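Local coordinates for protein ribonuclease mar1, putative (Trypanosoma cruzi, PDB 1YZV) that is of unproven function but belongs to the isochorismatase superfamily, whose members include hydrolases acting on small molecules, at residues I176-L181 with K190-L195. Sequence-based numbering, arbitrary orientation.
Sequences ILMQLL and KTIAPL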
loop_
_atom_site.group_PDB
_atom_site.type_symbol
_atom_site.label_atom_id
_atom_site.label_comp_id
_atom_site.label_asym_id
_atom_site.label_seq_id
_atom_site.Cartn_x
_atom_site.Cartn_y
_atom_site.Cartn_z
ATOM N N ILE A 176 -12.802 5.515 -14.192
ATOM C CA ILE A 176 -12.145 6.221 -15.296
ATOM C C ILE A 176 -13.188 6.949 -16.179
ATOM O O ILE A 176 -13.070 8.170 -16.419
ATOM C CB ILE A 176 -11.256 5.269 -16.077
ATOM C CG1 ILE A 176 -10.023 4.918 -15.240
ATOM C CG2 ILE A 176 -10.886 5.795 -17.471
ATOM C CD1 ILE A 176 -9.321 3.648 -15.667
ATOM N N LEU A 177 -14.267 6.249 -16.536
ATOM C CA LEU A 177 -15.333 6.876 -17.296
ATOM C C LEU A 177 -15.827 8.161 -16.619
ATOM O O LEU A 177 -15.984 9.218 -17.274
ATOM C CB LEU A 177 -16.491 5.885 -17.507
ATOM C CG LEU A 177 -16.554 5.200 -18.842
ATOM C CD1 LEU A 177 -15.275 4.417 -19.113
ATOM C CD2 LEU A 177 -17.797 4.318 -18.938
ATOM N N MET A 178 -16.111 8.067 -15.321
ATOM C CA MET A 178 -16.730 9.162 -14.567
ATOM C C MET A 178 -15.720 10.271 -14.228
ATOM O O MET A 178 -16.098 11.441 -14.160
ATOM C CB MET A 178 -17.412 8.600 -13.309
ATOM C CG MET A 178 -18.526 7.603 -13.634
ATOM S SD MET A 178 -19.865 8.398 -14.509
ATOM C CE MET A 178 -19.480 8.155 -16.248
ATOM N N GLN A 179 -14.429 9.916 -14.167
ATOM C CA GLN A 179 -13.331 10.914 -14.117
ATOM C C GLN A 179 -13.246 11.809 -15.355
ATOM O O GLN A 179 -13.001 13.024 -15.249
ATOM C CB GLN A 179 -11.955 10.261 -13.899
ATOM C CG GLN A 179 -11.734 9.745 -12.491
ATOM C CD GLN A 179 -10.500 8.820 -12.412
ATOM O OE1 GLN A 179 -9.463 9.154 -12.937
ATOM N NE2 GLN A 179 -10.652 7.660 -11.798
ATOM N N LEU A 180 -13.445 11.217 -16.520
ATOM C CA LEU A 180 -13.363 11.954 -17.775
ATOM C C LEU A 180 -14.564 12.864 -17.940
ATOM O O LEU A 180 -14.463 13.819 -18.665
ATOM C CB LEU A 180 -13.248 11.020 -18.973
ATOM C CG LEU A 180 -11.913 10.319 -19.063
ATOM C CD1 LEU A 180 -12.023 9.019 -19.914
ATOM C CD2 LEU A 180 -10.829 11.299 -19.592
ATOM N N LEU A 181 -15.730 12.461 -17.414
ATOM C CA LEU A 181 -16.967 13.231 -17.548
ATOM C C LEU A 181 -17.251 14.281 -16.479
ATOM O O LEU A 181 -17.910 15.289 -16.776
ATOM C CB LEU A 181 -18.179 12.314 -17.662
ATOM C CG LEU A 181 -18.551 11.815 -19.058
ATOM C CD1 LEU A 181 -17.377 11.188 -19.804
ATOM C CD2 LEU A 181 -19.579 10.811 -18.852
ATOM N N LYS A 190 -25.434 11.039 -21.149
ATOM C CA LYS A 190 -26.551 10.189 -21.578
ATOM C C LYS A 190 -26.118 9.139 -22.572
ATOM O O LYS A 190 -26.569 7.985 -22.519
ATOM C CB LYS A 190 -27.668 11.047 -22.180
ATOM C CG LYS A 190 -28.875 10.264 -22.631
ATOM C CD LYS A 190 -29.820 9.974 -21.452
ATOM C CE LYS A 190 -31.098 9.228 -21.895
ATOM N NZ LYS A 190 -32.027 9.170 -20.726
ATOM N N THR A 191 -25.157 9.492 -23.416
ATOM C CA THR A 191 -24.622 8.524 -24.357
ATOM C C THR A 191 -23.765 7.430 -23.698
ATOM O O THR A 191 -23.773 6.316 -24.142
ATOM C CB THR A 191 -23.793 9.229 -25.456
ATOM O OG1 THR A 191 -24.607 10.212 -26.107
ATOM C CG2 THR A 191 -23.334 8.242 -26.473
ATOM N N ILE A 192 -23.011 7.785 -22.663
ATOM C CA ILE A 192 -22.043 6.912 -21.965
ATOM C C ILE A 192 -22.661 6.050 -20.870
ATOM O O ILE A 192 -22.168 4.938 -20.561
ATOM C CB ILE A 192 -20.911 7.824 -21.290
ATOM C CG1 ILE A 192 -20.058 8.468 -22.362
ATOM C CG2 ILE A 192 -20.012 7.045 -20.353
ATOM C CD1 ILE A 192 -19.739 7.557 -23.460
ATOM N N ALA A 193 -23.689 6.595 -20.233
ATOM C CA ALA A 193 -24.358 5.967 -19.071
ATOM C C ALA A 193 -24.728 4.487 -19.260
ATOM O O ALA A 193 -24.489 3.695 -18.346
ATOM C CB ALA A 193 -25.593 6.760 -18.672
ATOM N N PRO A 194 -25.231 4.099 -20.452
ATOM C CA PRO A 194 -25.528 2.675 -20.717
ATOM C C PRO A 194 -24.316 1.735 -20.609
ATOM O O PRO A 194 -24.484 0.599 -20.162
ATOM C CB PRO A 194 -26.074 2.686 -22.157
ATOM C CG PRO A 194 -26.580 4.084 -22.344
ATOM C CD PRO A 194 -25.598 4.930 -21.616
ATOM N N LEU A 195 -23.100 2.253 -20.840
ATOM C CA LEU A 195 -21.894 1.427 -20.724
ATOM C C LEU A 195 -21.683 1.004 -19.292
ATOM O O LEU A 195 -21.325 -0.133 -19.025
ATOM C CB LEU A 195 -20.657 2.155 -21.207
ATOM C CG LEU A 195 -20.622 2.580 -22.674
ATOM C CD1 LEU A 195 -19.386 3.443 -22.925
ATOM C CD2 LEU A 195 -20.623 1.370 -23.567
#
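The CG2 methyl of Ile192 sits over the gap between the ends of Leu177 and Leu181, which lie one turn apart on helix 173-181, at 3.8 Å from CD2 of Leu177 and 4.1 Å from CD2 of Leu181. A third partner comes from the flank, where Met178 folds its chain back so that CE ends 4.3 Å from CG2 of Ile192. With CG2 opposite the backbone N of Ile192 (chi1 -68°, measured to CG1), this methyl is the branch presented to all three residues. Leu177 CD2 also reaches CB of Leu195, 4.2 Å away, one turn further along helix 189-197. The axes of 176-181 and 190-195 run nearly antiparallel, at 168°, as a helical hairpin closed by a short connection. They approach to 11.1 Å, so side chains alone make the contact, the leucine tips reaching as far as CB of Ile192 and Leu195. Further out, Leu52 of helix 39-56 packs on both Leu177 and Ile192, so the pair shares a third helix, while Phe189 and Met196 extend the apolar surface met by Met178. The Met178 carbonyl accepts a hydrogen bond from Gln126 of the second subunit. Without hydrogen bonds between the segments, cohesion rests on van der Waals contact and burial of a modest apolar surface.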